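Local atomic coordinates of lasso peptide isopeptidase AtxE2 (Asticcacaulis excentricus, PDB entry 5TXE), a protein that hydrolyses the isopeptide bond of the lasso peptides astexin-2 and astexin-3, recognising their knotted structure, chiefly its loop, and turning them into linear peptides. Residues A[414-419]-A[439-444]; A[418-423]-A[453-458]; A[433-438]-A[463-468]. The protein carries 1 engineered substitution. One frame throughout, in Å; residues are numbered along the deposited sequence.

Contact 1 (A[414-419]-A[439-444]); sequences EVFSDL and SSRGFL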
ATOM      1  N   GLU A 414       6.130 -21.630   4.495  1.00 35.76           N
ATOM      2  CA  GLU A 414       7.172 -20.786   5.066  1.00 39.22           C
ATOM      3  C   GLU A 414       6.595 -19.423   5.434  1.00 34.84           C
ATOM      4  O   GLU A 414       5.895 -18.817   4.653  1.00 32.38           O
ATOM      5  CB  GLU A 414       8.319 -20.581   4.057  1.00 43.79           C
ATOM      6  CG  GLU A 414       9.016 -21.893   3.667  1.00 47.75           C
ATOM      7  CD  GLU A 414      10.112 -21.750   2.618  1.00 43.59           C
ATOM      8  OE1 GLU A 414      10.473 -20.627   2.194  1.00 43.64           O
ATOM      9  OE2 GLU A 414      10.668 -22.796   2.279  1.00 48.09           O
ATOM     10  N   VAL A 415       6.924 -18.954   6.623  1.00 34.91           N
ATOM     11  CA  VAL A 415       6.425 -17.702   7.132  1.00 35.96           C
ATOM     12  C   VAL A 415       7.585 -16.847   7.619  1.00 34.67           C
ATOM     13  O   VAL A 415       8.494 -17.369   8.256  1.00 33.23           O
ATOM     14  CB  VAL A 415       5.546 -17.977   8.333  1.00 35.92           C
ATOM     15  CG1 VAL A 415       5.108 -16.662   8.986  1.00 41.23           C
ATOM     16  CG2 VAL A 415       4.350 -18.806   7.913  1.00 36.41           C
ATOM     17  N   PHE A 416       7.567 -15.545   7.324  1.00 30.46           N
ATOM     18  CA  PHE A 416       8.396 -14.647   8.122  1.00 33.85           C
ATOM     19  C   PHE A 416       7.530 -13.574   8.790  1.00 32.57           C
ATOM     20  O   PHE A 416       6.372 -13.344   8.374  1.00 31.45           O
ATOM     21  CB  PHE A 416       9.542 -14.067   7.297  1.00 33.35           C
ATOM     22  CG  PHE A 416       9.170 -12.853   6.451  1.00 31.63           C
ATOM     23  CD1 PHE A 416       8.709 -12.998   5.155  1.00 31.06           C
ATOM     24  CD2 PHE A 416       9.352 -11.565   6.957  1.00 31.51           C
ATOM     25  CE1 PHE A 416       8.422 -11.891   4.359  1.00 34.55           C
ATOM     26  CE2 PHE A 416       9.040 -10.446   6.197  1.00 31.77           C
ATOM     27  CZ  PHE A 416       8.583 -10.608   4.889  1.00 32.87           C
ATOM     28  N   SER A 417       8.083 -12.972   9.832  1.00 30.39           N
ATOM     29  CA  SER A 417       7.528 -11.792  10.449  1.00 29.83           C
ATOM     30  C   SER A 417       8.603 -11.117  11.248  1.00 33.34           C
ATOM     31  O   SER A 417       9.655 -11.694  11.417  1.00 37.24           O
ATOM     32  CB  SER A 417       6.376 -12.184  11.357  1.00 28.41           C
ATOM     33  OG  SER A 417       5.272 -12.602  10.578  1.00 32.31           O
ATOM     34  N   ASP A 418       8.371  -9.890  11.719  1.00 32.38           N
ATOM     35  CA  ASP A 418       9.357  -9.153  12.497  1.00 31.99           C
ATOM     36  C   ASP A 418       8.891  -8.971  13.924  1.00 32.89           C
ATOM     37  O   ASP A 418       7.747  -8.656  14.151  1.00 34.95           O
ATOM     38  CB  ASP A 418       9.688  -7.817  11.831  1.00 34.65           C
ATOM     39  CG  ASP A 418      10.532  -7.993  10.523  1.00 42.96           C
ATOM     40  OD1 ASP A 418      11.620  -8.652  10.582  1.00 46.27           O
ATOM     41  OD2 ASP A 418      10.112  -7.507   9.431  1.00 45.36           O
ATOM     42  N   LEU A 419       9.777  -9.258  14.882  1.00 31.16           N
ATOM     43  CA  LEU A 419       9.561  -9.050  16.268  1.00 30.76           C
ATOM     44  C   LEU A 419      10.251  -7.749  16.632  1.00 31.70           C
ATOM     45  O   LEU A 419      11.412  -7.542  16.318  1.00 29.35           O
ATOM     46  CB  LEU A 419      10.106 -10.209  17.060  1.00 34.11           C
ATOM     47  CG  LEU A 419      10.102 -10.006  18.568  1.00 37.65           C
ATOM     48  CD1 LEU A 419       8.683  -9.899  19.089  1.00 37.94           C
ATOM     49  CD2 LEU A 419      10.847 -11.128  19.309  1.00 36.47           C
ATOM     50  N   SER A 439       1.898  -6.669   6.131  1.00 32.30           N
ATOM     51  CA  SER A 439       3.152  -6.732   5.425  1.00 36.20           C
ATOM     52  C   SER A 439       4.264  -6.097   6.236  1.00 37.84           C
ATOM     53  O   SER A 439       4.088  -5.054   6.884  1.00 38.70           O
ATOM     54  CB  SER A 439       3.141  -6.172   4.002  1.00 39.22           C
ATOM     55  OG  SER A 439       2.330  -5.073   3.890  1.00 44.68           O
ATOM     56  N   SER A 440       5.417  -6.756   6.171  1.00 35.44           N
ATOM     57  CA  SER A 440       6.562  -6.393   6.967  1.00 36.34           C
ATOM     58  C   SER A 440       7.853  -6.377   6.160  1.00 32.52           C
ATOM     59  O   SER A 440       8.907  -6.690   6.702  1.00 33.56           O
ATOM     60  CB  SER A 440       6.717  -7.349   8.169  1.00 35.36           C
ATOM     61  OG  SER A 440       7.508  -6.688   9.158  1.00 38.71           O
ATOM     62  N   ARG A 441       7.809  -5.951   4.904  1.00 33.78           N
ATOM     63  CA  ARG A 441       9.031  -5.983   4.101  1.00 35.21           C
ATOM     64  C   ARG A 441       9.917  -4.802   4.313  1.00 36.15           C
ATOM     65  O   ARG A 441      11.135  -4.912   4.127  1.00 38.93           O
ATOM     66  CB  ARG A 441       8.741  -6.106   2.606  1.00 38.14           C
ATOM     67  CG  ARG A 441       7.945  -7.351   2.259  1.00 43.98           C
ATOM     68  CD  ARG A 441       8.017  -7.655   0.743  1.00 43.79           C
ATOM     69  NE  ARG A 441       7.642  -9.028   0.460  1.00 40.17           N
ATOM     70  CZ  ARG A 441       8.496 -10.029   0.256  1.00 41.56           C
ATOM     71  NH1 ARG A 441       9.820  -9.868   0.299  1.00 39.61           N
ATOM     72  NH2 ARG A 441       7.997 -11.218  -0.014  1.00 42.06           N
ATOM     73  N   GLY A 442       9.319  -3.668   4.671  1.00 31.84           N
ATOM     74  CA  GLY A 442       9.978  -2.372   4.554  1.00 28.62           C
ATOM     75  C   GLY A 442      10.063  -1.767   5.918  1.00 27.72           C
ATOM     76  O   GLY A 442      10.229  -2.485   6.910  1.00 27.40           O
ATOM     77  N   PHE A 443       9.955  -0.439   5.952  1.00 26.26           N
ATOM     78  CA  PHE A 443      10.114   0.306   7.181  1.00 27.66           C
ATOM     79  C   PHE A 443       8.948  -0.006   8.130  1.00 25.42           C
ATOM     80  O   PHE A 443       7.822  -0.082   7.706  1.00 25.29           O
ATOM     81  CB  PHE A 443      10.237   1.789   6.867  1.00 27.70           C
ATOM     82  CG  PHE A 443      10.230   2.645   8.058  1.00 29.32           C
ATOM     83  CD1 PHE A 443      11.167   2.451   9.079  1.00 31.48           C
ATOM     84  CD2 PHE A 443       9.238   3.661   8.209  1.00 30.08           C
ATOM     85  CE1 PHE A 443      11.122   3.236  10.252  1.00 30.18           C
ATOM     86  CE2 PHE A 443       9.205   4.460   9.364  1.00 31.80           C
ATOM     87  CZ  PHE A 443      10.149   4.250  10.390  1.00 30.39           C
ATOM     88  N   LEU A 444       9.250  -0.264   9.381  1.00 24.79           N
ATOM     89  CA  LEU A 444       8.210  -0.519  10.392  1.00 26.83           C
ATOM     90  C   LEU A 444       7.550   0.786  10.776  1.00 27.78           C
ATOM     91  O   LEU A 444       8.056   1.504  11.630  1.00 29.44           O
ATOM     92  CB  LEU A 444       8.845  -1.159  11.604  1.00 26.75           C
ATOM     93  CG  LEU A 444       9.470  -2.550  11.319  1.00 31.67           C
ATOM     94  CD1 LEU A 444      10.173  -3.057  12.557  1.00 33.34           C
ATOM     95  CD2 LEU A 444       8.483  -3.578  10.848  1.00 33.63           C
TER
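The ring of Phe416 meets the loop 439-444 along its edge: Ser440 O lies in the ring plane, 3.8 Å from Phe416 CE2, and Arg441 CG approaches the same rim, 4.2 Å from Phe416 CZ. A second flat group, the guanidinium of Arg441, has Phe416 CE1 over one of its faces, while its NH1 is hydrogen-bonded to Ser326 O. The Phe416 ring stacks with that of His468, and Phe416 CG takes the crowded position between the backbone N and the carbonyl carbon (chi1 83°), which sets the rim of the ring beside Ser440 and Arg441. The strand 414-421 is the second in the mixed eight-stranded sheet of the alpha/beta-hydrolase domain, antiparallel to both neighbours; the loop follows strand 431-436 and the catalytically important Tyr438. One carboxylate on the strand, that of Asp418, hydrogen-bonds to this loop: the hydroxyl of Ser440, anti to its backbone N, donates to Asp418 OD2 at 2.7 Å on the anti lone pair. The other oxygen, OD1, is held in a salt bridge by Arg404 of the neighbouring strand, so both ends of the buried carboxylate have partners, and the nearby arginine probably favours its ionised form. Ser440 O also comes within 3.1 Å of Asp418 OD2, a close approach of two acceptors rather than a bond. An alanine at Asp418 would probably loosen the loop, since it removes both the acceptor of Ser440 and the counter-charge of Arg404. Leu444 adds a methyl group, its CD2 lying 4.5 Å from Asp418 OD2.

Contact 2 (A[418-423]-A[453-458]); sequences DLVLPP and PILPLA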
ATOM      1  N   ASP A 418       8.371  -9.890  11.719  1.00 32.38           N
ATOM      2  CA  ASP A 418       9.357  -9.153  12.497  1.00 31.99           C
ATOM      3  C   ASP A 418       8.891  -8.971  13.924  1.00 32.89           C
ATOM      4  O   ASP A 418       7.747  -8.656  14.151  1.00 34.95           O
ATOM      5  CB  ASP A 418       9.688  -7.817  11.831  1.00 34.65           C
ATOM      6  CG  ASP A 418      10.532  -7.993  10.523  1.00 42.96           C
ATOM      7  OD1 ASP A 418      11.620  -8.652  10.582  1.00 46.27           O
ATOM      8  OD2 ASP A 418      10.112  -7.507   9.431  1.00 45.36           O
ATOM      9  N   LEU A 419       9.777  -9.258  14.882  1.00 31.16           N
ATOM     10  CA  LEU A 419       9.561  -9.050  16.268  1.00 30.76           C
ATOM     11  C   LEU A 419      10.251  -7.749  16.632  1.00 31.70           C
ATOM     12  O   LEU A 419      11.412  -7.542  16.318  1.00 29.35           O
ATOM     13  CB  LEU A 419      10.106 -10.209  17.060  1.00 34.11           C
ATOM     14  CG  LEU A 419      10.102 -10.006  18.568  1.00 37.65           C
ATOM     15  CD1 LEU A 419       8.683  -9.899  19.089  1.00 37.94           C
ATOM     16  CD2 LEU A 419      10.847 -11.128  19.309  1.00 36.47           C
ATOM     17  N   VAL A 420       9.525  -6.865  17.309  1.00 30.39           N
ATOM     18  CA  VAL A 420      10.088  -5.604  17.740  1.00 28.71           C
ATOM     19  C   VAL A 420      10.008  -5.539  19.225  1.00 28.23           C
ATOM     20  O   VAL A 420       8.945  -5.804  19.790  1.00 28.88           O
ATOM     21  CB  VAL A 420       9.291  -4.457  17.151  1.00 32.76           C
ATOM     22  CG1 VAL A 420       9.958  -3.118  17.413  1.00 32.31           C
ATOM     23  CG2 VAL A 420       9.079  -4.681  15.649  1.00 32.97           C
ATOM     24  N   LEU A 421      11.106  -5.217  19.904  1.00 28.91           N
ATOM     25  CA  LEU A 421      11.095  -5.190  21.376  1.00 31.50           C
ATOM     26  C   LEU A 421      11.404  -3.819  21.890  1.00 32.48           C
ATOM     27  O   LEU A 421      12.110  -3.062  21.256  1.00 34.05           O
ATOM     28  CB  LEU A 421      12.120  -6.163  21.938  1.00 36.54           C
ATOM     29  CG  LEU A 421      11.806  -7.617  21.551  1.00 40.49           C
ATOM     30  CD1 LEU A 421      12.995  -8.568  21.796  1.00 44.47           C
ATOM     31  CD2 LEU A 421      10.607  -8.115  22.309  1.00 43.93           C
ATOM     32  N   PRO A 422      10.921  -3.497  23.076  1.00 34.20           N
ATOM     33  CA  PRO A 422      11.225  -2.188  23.620  1.00 37.83           C
ATOM     34  C   PRO A 422      12.710  -1.961  23.742  1.00 44.46           C
ATOM     35  O   PRO A 422      13.430  -2.911  23.994  1.00 50.25           O
ATOM     36  CB  PRO A 422      10.629  -2.233  25.010  1.00 38.29           C
ATOM     37  CG  PRO A 422       9.650  -3.348  24.986  1.00 37.11           C
ATOM     38  CD  PRO A 422      10.134  -4.337  23.987  1.00 37.61           C
ATOM     39  N   PRO A 423      13.175  -0.716  23.547  1.00 50.07           N
ATOM     40  CA  PRO A 423      14.615  -0.398  23.706  1.00 59.60           C
ATOM     41  C   PRO A 423      15.340  -0.949  24.983  1.00 57.47           C
ATOM     42  O   PRO A 423      16.474  -1.410  24.875  1.00 58.17           O
ATOM     43  CB  PRO A 423      14.636   1.142  23.672  1.00 55.81           C
ATOM     44  CG  PRO A 423      13.337   1.560  23.049  1.00 51.72           C
ATOM     45  CD  PRO A 423      12.351   0.497  23.411  1.00 52.41           C
ATOM     46  N   PRO A 453       0.952   2.023  15.141  1.00 26.25           N
ATOM     47  CA  PRO A 453       2.326   2.571  15.159  1.00 27.18           C
ATOM     48  C   PRO A 453       3.380   1.654  15.858  1.00 25.72           C
ATOM     49  O   PRO A 453       3.388   1.507  17.092  1.00 25.22           O
ATOM     50  CB  PRO A 453       2.142   3.867  15.924  1.00 24.48           C
ATOM     51  CG  PRO A 453       1.060   3.576  16.857  1.00 24.30           C
ATOM     52  CD  PRO A 453       0.121   2.632  16.184  1.00 26.15           C
ATOM     53  N   ILE A 454       4.237   1.042  15.071  1.00 22.80           N
ATOM     54  CA  ILE A 454       4.956  -0.124  15.538  1.00 23.25           C
ATOM     55  C   ILE A 454       6.026   0.289  16.524  1.00 24.76           C
ATOM     56  O   ILE A 454       6.067  -0.200  17.647  1.00 27.44           O
ATOM     57  CB  ILE A 454       5.551  -0.866  14.330  1.00 25.63           C
ATOM     58  CG1 ILE A 454       4.429  -1.587  13.632  1.00 22.76           C
ATOM     59  CG2 ILE A 454       6.622  -1.878  14.780  1.00 24.65           C
ATOM     60  CD1 ILE A 454       4.791  -2.035  12.253  1.00 25.42           C
ATOM     61  N   LEU A 455       6.855   1.235  16.134  1.00 23.77           N
ATOM     62  CA  LEU A 455       7.944   1.618  17.012  1.00 26.49           C
ATOM     63  C   LEU A 455       7.428   2.304  18.258  1.00 27.39           C
ATOM     64  O   LEU A 455       7.858   1.965  19.337  1.00 26.80           O
ATOM     65  CB  LEU A 455       8.994   2.459  16.235  1.00 32.32           C
ATOM     66  CG  LEU A 455       9.594   1.782  14.958  1.00 34.99           C
ATOM     67  CD1 LEU A 455      10.618   2.696  14.248  1.00 33.31           C
ATOM     68  CD2 LEU A 455      10.269   0.474  15.331  1.00 32.65           C
ATOM     69  N   PRO A 456       6.471   3.273  18.127  1.00 27.17           N
ATOM     70  CA  PRO A 456       5.888   3.809  19.333  1.00 26.28           C
ATOM     71  C   PRO A 456       5.247   2.786  20.257  1.00 28.58           C
ATOM     72  O   PRO A 456       5.342   2.924  21.468  1.00 27.55           O
ATOM     73  CB  PRO A 456       4.880   4.805  18.806  1.00 30.84           C
ATOM     74  CG  PRO A 456       5.420   5.225  17.475  1.00 28.52           C
ATOM     75  CD  PRO A 456       5.981   3.971  16.924  1.00 28.16           C
ATOM     76  N   LEU A 457       4.631   1.728  19.725  1.00 28.72           N
ATOM     77  CA  LEU A 457       4.103   0.681  20.606  1.00 28.43           C
ATOM     78  C   LEU A 457       5.246  -0.014  21.399  1.00 30.68           C
ATOM     79  O   LEU A 457       5.128  -0.283  22.612  1.00 30.41           O
ATOM     80  CB  LEU A 457       3.339  -0.377  19.813  1.00 28.03           C
ATOM     81  CG  LEU A 457       1.882  -0.048  19.496  1.00 29.15           C
ATOM     82  CD1 LEU A 457       1.263  -0.935  18.429  1.00 27.28           C
ATOM     83  CD2 LEU A 457       1.055  -0.105  20.740  1.00 29.44           C
ATOM     84  N   ALA A 458       6.336  -0.331  20.713  1.00 30.31           N
ATOM     85  CA  ALA A 458       7.478  -0.898  21.404  1.00 33.96           C
ATOM     86  C   ALA A 458       8.029   0.096  22.452  1.00 32.00           C
ATOM     87  O   ALA A 458       8.310  -0.288  23.557  1.00 34.46           O
ATOM     88  CB  ALA A 458       8.552  -1.266  20.429  1.00 31.01           C
TER
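Val420 directs its isopropyl group at the helix 454-459 and shares its two methyls among three side chains. CG1, anti to the backbone N (chi1 -172°), points at the later part of the helical segment and meets Ala458 CB at 3.8 Å. The other methyl, CG2, is anti to the carbonyl carbon and touches CG2 of Ile454, also at 3.8 Å. Valine and isoleucine cross at about a right angle, branch against branch, with the isoleucine presenting the methyl that stands anti to its own backbone N. Leu455 crosses Val420 at a similar angle; although its side chain does not start out directed at the strand, its side branch CD2, not the extended CD1, reaches to 4.2 Å from Val420 CG1. Ala458 is the smallest of these partners and the one whose CB is directed at the strand. Its short side chain lets the strand come close where it ends: the CB sits 4.1 Å from Leu421 O, and Ala458 O lies against the ring of Pro422, 3.4 Å from its CB. No hydrogen bond joins the two segments, so the fit is one of apolar shape, apart from that carbonyl resting on proline carbons. Strand 418-421 and helix 454-458 run at 44° to each other, their axes approaching to 8.2 Å. This helix is the crossover of a beta-alpha-beta unit, and its first turn begins after Pro453 at the N-cap, with Leu457 N hydrogen-bonded to Pro453 O. Pro400 packs against Val420, Leu455 and Ala458, strand 463-467 receives Ile454 and Leu457, and Ile654 of helix 643-662 lies against Pro453, Pro456 and Leu457.

Contact 3 (A[433-438]-A[463-468]); sequences LVIVQY and AVLSFH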
ATOM      1  N   LEU A 433       1.820  -8.355  24.131  1.00 27.92           N
ATOM      2  CA  LEU A 433       2.097  -8.351  22.733  1.00 26.15           C
ATOM      3  C   LEU A 433       0.999  -7.650  21.948  1.00 28.80           C
ATOM      4  O   LEU A 433      -0.209  -7.862  22.198  1.00 29.52           O
ATOM      5  CB  LEU A 433       2.144  -9.796  22.278  1.00 28.62           C
ATOM      6  CG  LEU A 433       2.383 -10.046  20.776  1.00 28.43           C
ATOM      7  CD1 LEU A 433       3.699  -9.541  20.268  1.00 30.13           C
ATOM      8  CD2 LEU A 433       2.253 -11.519  20.449  1.00 27.27           C
ATOM      9  N   VAL A 434       1.406  -6.891  20.943  1.00 27.44           N
ATOM     10  CA  VAL A 434       0.454  -6.324  19.984  1.00 26.91           C
ATOM     11  C   VAL A 434       0.857  -6.768  18.586  1.00 26.92           C
ATOM     12  O   VAL A 434       2.026  -6.658  18.193  1.00 27.53           O
ATOM     13  CB  VAL A 434       0.444  -4.787  20.054  1.00 25.72           C
ATOM     14  CG1 VAL A 434      -0.405  -4.218  18.927  1.00 27.16           C
ATOM     15  CG2 VAL A 434      -0.056  -4.345  21.418  1.00 25.73           C
ATOM     16  N   ILE A 435      -0.115  -7.252  17.831  1.00 26.76           N
ATOM     17  CA  ILE A 435       0.109  -7.731  16.465  1.00 26.92           C
ATOM     18  C   ILE A 435      -0.375  -6.674  15.465  1.00 25.59           C
ATOM     19  O   ILE A 435      -1.530  -6.217  15.552  1.00 23.86           O
ATOM     20  CB  ILE A 435      -0.616  -9.046  16.235  1.00 27.32           C
ATOM     21  CG1 ILE A 435      -0.125 -10.100  17.236  1.00 29.63           C
ATOM     22  CG2 ILE A 435      -0.372  -9.514  14.844  1.00 28.47           C
ATOM     23  CD1 ILE A 435      -0.996 -11.337  17.280  1.00 30.92           C
ATOM     24  N   VAL A 436       0.535  -6.278  14.563  1.00 23.54           N
ATOM     25  CA  VAL A 436       0.290  -5.346  13.487  1.00 24.56           C
ATOM     26  C   VAL A 436       0.414  -6.131  12.167  1.00 28.72           C
ATOM     27  O   VAL A 436       1.364  -6.898  12.010  1.00 32.37           O
ATOM     28  CB  VAL A 436       1.261  -4.205  13.529  1.00 24.14           C
ATOM     29  CG1 VAL A 436       1.081  -3.251  12.379  1.00 25.94           C
ATOM     30  CG2 VAL A 436       1.136  -3.477  14.814  1.00 25.06           C
ATOM     31  N   GLN A 437      -0.531  -5.940  11.238  1.00 24.01           N
ATOM     32  CA  GLN A 437      -0.571  -6.654   9.989  1.00 25.97           C
ATOM     33  C   GLN A 437      -0.530  -5.700   8.758  1.00 28.81           C
ATOM     34  O   GLN A 437      -0.755  -4.508   8.902  1.00 27.85           O
ATOM     35  CB  GLN A 437      -1.874  -7.448   9.914  1.00 27.09           C
ATOM     36  CG  GLN A 437      -2.269  -8.200  11.150  1.00 26.75           C
ATOM     37  CD  GLN A 437      -3.542  -8.984  10.907  1.00 28.79           C
ATOM     38  OE1 GLN A 437      -3.551  -9.959  10.141  1.00 28.39           O
ATOM     39  NE2 GLN A 437      -4.632  -8.547  11.513  1.00 27.57           N
ATOM     40  N   TYR A 438      -0.349  -6.200   7.530  1.00 30.07           N
ATOM     41  CA  TYR A 438      -0.058  -7.600   7.213  1.00 32.52           C
ATOM     42  C   TYR A 438       1.089  -7.729   6.233  1.00 33.20           C
ATOM     43  O   TYR A 438       1.215  -8.773   5.587  1.00 32.22           O
ATOM     44  CB  TYR A 438      -1.268  -8.327   6.631  1.00 32.13           C
ATOM     45  CG  TYR A 438      -2.050  -7.587   5.550  1.00 33.94           C
ATOM     46  CD1 TYR A 438      -1.722  -7.722   4.189  1.00 34.31           C
ATOM     47  CD2 TYR A 438      -3.124  -6.751   5.886  1.00 31.97           C
ATOM     48  CE1 TYR A 438      -2.441  -7.056   3.221  1.00 38.65           C
ATOM     49  CE2 TYR A 438      -3.849  -6.101   4.914  1.00 33.40           C
ATOM     50  CZ  TYR A 438      -3.528  -6.259   3.587  1.00 36.40           C
ATOM     51  OH  TYR A 438      -4.263  -5.614   2.632  1.00 38.99           O
ATOM     52  N   ALA A 463       5.839  -5.842  23.262  1.00 26.71           N
ATOM     53  CA  ALA A 463       6.405  -6.587  22.152  1.00 28.35           C
ATOM     54  C   ALA A 463       5.437  -6.380  21.019  1.00 29.68           C
ATOM     55  O   ALA A 463       4.211  -6.385  21.246  1.00 27.11           O
ATOM     56  CB  ALA A 463       6.480  -8.078  22.452  1.00 28.02           C
ATOM     57  N   VAL A 464       5.977  -6.183  19.829  1.00 29.07           N
ATOM     58  CA  VAL A 464       5.154  -5.981  18.654  1.00 30.33           C
ATOM     59  C   VAL A 464       5.558  -7.012  17.600  1.00 28.83           C
ATOM     60  O   VAL A 464       6.739  -7.186  17.305  1.00 30.28           O
ATOM     61  CB  VAL A 464       5.329  -4.578  18.047  1.00 27.57           C
ATOM     62  CG1 VAL A 464       4.378  -4.400  16.878  1.00 28.44           C
ATOM     63  CG2 VAL A 464       5.074  -3.529  19.076  1.00 31.59           C
ATOM     64  N   LEU A 465       4.573  -7.717  17.106  1.00 26.43           N
ATOM     65  CA  LEU A 465       4.755  -8.611  16.018  1.00 28.17           C
ATOM     66  C   LEU A 465       4.245  -7.920  14.782  1.00 29.92           C
ATOM     67  O   LEU A 465       3.047  -7.720  14.620  1.00 30.31           O
ATOM     68  CB  LEU A 465       4.004  -9.905  16.266  1.00 29.67           C
ATOM     69  CG  LEU A 465       4.070 -10.943  15.158  1.00 31.45           C
ATOM     70  CD1 LEU A 465       5.456 -11.474  14.946  1.00 31.37           C
ATOM     71  CD2 LEU A 465       3.137 -12.088  15.529  1.00 32.69           C
ATOM     72  N   SER A 466       5.166  -7.600  13.903  1.00 29.11           N
ATOM     73  CA  SER A 466       4.867  -7.094  12.586  1.00 31.78           C
ATOM     74  C   SER A 466       4.738  -8.296  11.664  1.00 29.61           C
ATOM     75  O   SER A 466       5.729  -8.835  11.154  1.00 27.75           O
ATOM     76  CB  SER A 466       5.986  -6.156  12.132  1.00 32.34           C
ATOM     77  OG  SER A 466       5.710  -5.595  10.879  1.00 37.21           O
ATOM     78  N   PHE A 467       3.488  -8.688  11.460  1.00 27.29           N
ATOM     79  CA  PHE A 467       3.088  -9.887  10.735  1.00 28.93           C
ATOM     80  C   PHE A 467       3.095  -9.731   9.260  1.00 29.45           C
ATOM     81  O   PHE A 467       2.540  -8.792   8.742  1.00 29.49           O
ATOM     82  CB  PHE A 467       1.645 -10.187  11.110  1.00 34.45           C
ATOM     83  CG  PHE A 467       1.076 -11.428  10.517  1.00 32.13           C
ATOM     84  CD1 PHE A 467       1.745 -12.636  10.589  1.00 32.24           C
ATOM     85  CD2 PHE A 467      -0.187 -11.404   9.986  1.00 33.13           C
ATOM     86  CE1 PHE A 467       1.185 -13.799  10.055  1.00 31.39           C
ATOM     87  CE2 PHE A 467      -0.773 -12.565   9.467  1.00 33.31           C
ATOM     88  CZ  PHE A 467      -0.090 -13.767   9.523  1.00 33.06           C
ATOM     89  N   HIS A 468       3.747 -10.666   8.583  1.00 29.83           N
ATOM     90  CA  HIS A 468       3.732 -10.684   7.161  1.00 30.66           C
ATOM     91  C   HIS A 468       2.899 -11.847   6.756  1.00 30.99           C
ATOM     92  O   HIS A 468       3.294 -12.978   6.849  1.00 32.82           O
ATOM     93  CB  HIS A 468       5.109 -10.810   6.575  1.00 32.34           C
ATOM     94  CG  HIS A 468       5.108 -10.606   5.112  1.00 36.47           C
ATOM     95  ND1 HIS A 468       5.305  -9.357   4.545  1.00 37.55           N
ATOM     96  CD2 HIS A 468       4.854 -11.459   4.086  1.00 35.93           C
ATOM     97  CE1 HIS A 468       5.188  -9.453   3.230  1.00 37.55           C
ATOM     98  NE2 HIS A 468       4.932 -10.720   2.921  1.00 36.42           N
TER
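Strands 431-436 and 463-467 are the two parallel strands of a beta-alpha-beta unit in the alpha/beta-hydrolase sheet, joined through helix 454-459. Backbone hydrogen bonds form the ladder: Val434 N donates to Ala463 O at 2.9 Å, Leu465 N to Val434 O, Val436 N to Leu465 O with an N-H...O angle of 168°, and Phe467 N to Val436 O at 2.8 Å. The same carbonyls also take CA-H...O contacts, as from Val464 CA to Val434 O. Apolar packing divides between the two faces. On the face of Ile435 and Leu465, these side chains lie side by side and point the same way, while Leu433 CD1 bends across to Ala463 CB at 3.8 Å. On the other, Val436 and Val464 cross obliquely, CG2 of the first 4.0 Å from CG1 of the second, where Ile454 and Leu457 of the helix pack. Polar groups gather at the C-terminal end, where the active site lies. Gln437 runs alongside Phe467, its NE2 held by Thr524 O, and a cis peptide bond precedes Tyr438, the residue that stabilises the alkoxide intermediate and here meets an aromatic side chain of the bound peptide edge-to-face. Gln437 OE1 reaches the edge of the Phe467 ring, 3.7 Å from CD2.

In the fold
Strand 463-467 ties the three contacts together, because strand 414-421, which supplies contacts 1 and 2, is its antiparallel neighbour. Asp418 O and Ser466 N lie 2.8 Å apart across that pairing, as do Val420 N and Val464 O. Contact 1 reaches contact 3 through the hydroxyls Ser440 OG and Ser466 OG at 2.7 Å, and contact 2 through Leu444 CD1, which packs on Val420 CG2 at 3.7 Å. The chain leads from Tyr438, at the end of contact 3, straight into the loop of contact 1. The Tyr438 side chain is about 4 Å from that of Ala527, the engineered replacement of the nucleophile, and about 7 Å from that of His638, probably of the charge relay.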